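Arsenic responsive repressor ArsR (Corynebacterium glutamicum ATCC 13032, PDB 6J0E) represses transcription as a winged helix-turn-helix ArsR-family regulator, with As(III) binding relieving repression, probably by loosening its hold on DNA. Local coordinates at the interface of chains A and B. Residues are numbered along the deposited sequence; one frame, centred on the assembly and turned at random. Chains: chain A/B, Arsenic responsive repressor ArsR.

The interface of chains A and B. Residues chain A 106, 109, 113; chain B 6, 116-118.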
ATOM      1  N   ALA A 106      -0.667  -0.330   7.001  1.00  6.84           N
ATOM      2  CA  ALA A 106       0.634  -1.051   7.102  1.00  7.16           C
ATOM      3  C   ALA A 106       0.630  -2.450   6.553  1.00  7.54           C
ATOM      4  O   ALA A 106       1.589  -2.897   5.908  1.00  9.04           O
ATOM      5  CB  ALA A 106       0.998  -1.016   8.620  1.00  6.61           C
ATOM      6  N   ARG A 109       0.990  -2.045   2.821  1.00  6.69           N
ATOM      7  CA  ARG A 109       2.367  -1.744   2.500  1.00  6.23           C
ATOM      8  C   ARG A 109       3.199  -3.048   2.479  1.00  8.16           C
ATOM      9  O   ARG A 109       3.981  -3.250   1.544  1.00  9.66           O
ATOM     10  CB  ARG A 109       2.923  -0.775   3.431  1.00  6.35           C
ATOM     11  CG  ARG A 109       2.491   0.702   3.270  1.00  6.47           C
ATOM     12  CD  ARG A 109       3.324   1.693   3.975  1.00  6.45           C
ATOM     13  NE  ARG A 109       3.651   1.340   5.390  1.00  5.99           N
ATOM     14  CZ  ARG A 109       2.898   1.697   6.455  1.00  7.71           C
ATOM     15  NH1 ARG A 109       1.704   2.354   6.274  1.00  6.66           N
ATOM     16  NH2 ARG A 109       3.311   1.391   7.742  1.00  7.18           N
ATOM     17  N   GLN A 113       5.446  -4.934  -0.794  1.00 13.05           N
ATOM     18  CA  GLN A 113       6.950  -4.768  -0.574  1.00 16.18           C
ATOM     19  C   GLN A 113       7.675  -5.546  -1.684  1.00 15.08           C
ATOM     20  O   GLN A 113       8.400  -6.494  -1.393  1.00 21.01           O
ATOM     21  CB  GLN A 113       7.451  -5.183   0.853  1.00 19.15           C
ATOM     22  CG  GLN A 113       7.120  -4.186   1.991  1.00 18.31           C
ATOM     23  CD  GLN A 113       7.362  -4.681   3.452  1.00 21.66           C
ATOM     24  OE1 GLN A 113       7.645  -5.845   3.693  1.00 20.95           O
ATOM     25  NE2 GLN A 113       7.228  -3.790   4.407  1.00 21.12           N
TER
ATOM     26  N   THR B   6       7.614  -1.512  12.194  1.00 12.83           N
ATOM     27  CA  THR B   6       6.660  -0.459  11.842  1.00 11.74           C
ATOM     28  C   THR B   6       6.446   0.410  13.038  1.00 11.81           C
ATOM     29  O   THR B   6       6.048  -0.088  14.076  1.00 15.71           O
ATOM     30  CB  THR B   6       5.329  -1.129  11.344  1.00 10.04           C
ATOM     31  OG1 THR B   6       5.527  -1.856  10.169  1.00 11.44           O
ATOM     32  CG2 THR B   6       4.221  -0.003  11.144  1.00  9.85           C
ATOM     33  N   SER B 116       2.082   5.588  10.050  1.00  8.81           N
ATOM     34  CA  SER B 116       3.110   4.596  10.458  0.85  9.26           C
ATOM     35  C   SER B 116       3.984   4.395   9.240  1.00  7.99           C
ATOM     36  O   SER B 116       3.617   4.768   8.091  1.00  5.13           O
ATOM     37  CB  SER B 116       2.529   3.298  10.965  0.85  8.32           C
ATOM     38  OG  SER B 116       1.922   2.379  10.011  0.85  6.88           O
ATOM     39  N   MET B 117       5.182   3.869   9.484  1.00  7.58           N
ATOM     40  CA  MET B 117       6.146   3.653   8.457  1.00  9.07           C
ATOM     41  C   MET B 117       7.082   2.536   8.941  1.00  8.73           C
ATOM     42  O   MET B 117       7.155   2.333  10.113  1.00  8.50           O
ATOM     43  CB  MET B 117       6.949   4.915   8.137  1.00 11.46           C
ATOM     44  CG  MET B 117       7.781   5.462   9.249  1.00 17.22           C
ATOM     45  SD  MET B 117       8.829   6.834   8.770  1.00 22.73           S
ATOM     46  CE  MET B 117      10.060   6.168   7.671  1.00 21.71           C
ATOM     47  N   GLU B 118       7.771   1.955   7.982  1.00  7.97           N
ATOM     48  CA  GLU B 118       8.799   0.870   8.227  1.00 10.36           C
ATOM     49  C   GLU B 118      10.118   1.460   8.196  1.00 12.85           C
ATOM     50  O   GLU B 118      10.522   2.032   7.163  1.00 17.59           O
ATOM     51  CB  GLU B 118       8.559  -0.330   7.211  1.00 13.30           C
ATOM     52  CG  GLU B 118       7.427  -1.193   7.576  1.00 13.91           C
ATOM     53  CD  GLU B 118       6.027  -0.475   7.348  1.00 12.16           C
ATOM     54  OE1 GLU B 118       6.078   0.113   6.083  1.00 12.35           O
ATOM     55  OE2 GLU B 118       5.228  -0.386   8.178  1.00 13.54           O
TER
HETATM   56  O   HOH W   1      -0.126   2.867   8.494  1.00  5.96           O
HETATM   57  O   HOH W   2       6.872  -0.879   3.674  1.00 17.01           O
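A:Arg109 and B:Glu118 form the salt bridge at the centre of this patch, which joins helix 103-111 of one ArsR-family winged-helix subunit to strand 116-125 of the other; the two-fold axis repeats it with the chains exchanged. Proteins of this family typically act as dimers, so the contact probably belongs to the functional dimer. The guanidinium meets the carboxylate side-on, the two planes only 19° apart. A:Arg109 NE donates to B:Glu118 OE1 at 2.8 Å, the acceptor lying almost exactly in the guanidinium plane, and A:Arg109 NH2 reaches B:Glu118 OE2 at 2.7 Å. Both oxygens use their syn lone pairs, the geometry of a paired, bidentate grip that fixes the rotation of each flat group. A bend at chi3 (-46°) turns the arginine's outer end toward the strand, while the glutamate bends at chi2 (72°) to present both oxygens.

A:Arg109 NH2 also donates to the hydroxyl B:Ser116 OG at 2.8 Å, nearly straight and in plane, so this one nitrogen serves two acceptors. Water 1 closes a further link from A:Arg109 NH1, 2.9 Å away, to the same hydroxyl. The backbone carbonyl oxygen B:Ser116 O lies over one guanidinium face, offset toward the rim, and A:Ala106 CA over the opposite face, so strand and helix backbones flank the two faces near the rim.

Within chain B, the hydroxyl B:Thr6 OG1 from strand 4-8 donates to the anti lone pair of B:Glu118 OE2 at 2.5 Å; this second donor would help position the carboxylate and probably stabilise its negative charge. At the other oxygen, water 2 bridges B:Glu118 OE1 to the amide A:Gln113 NE2, 3.0 Å from the water.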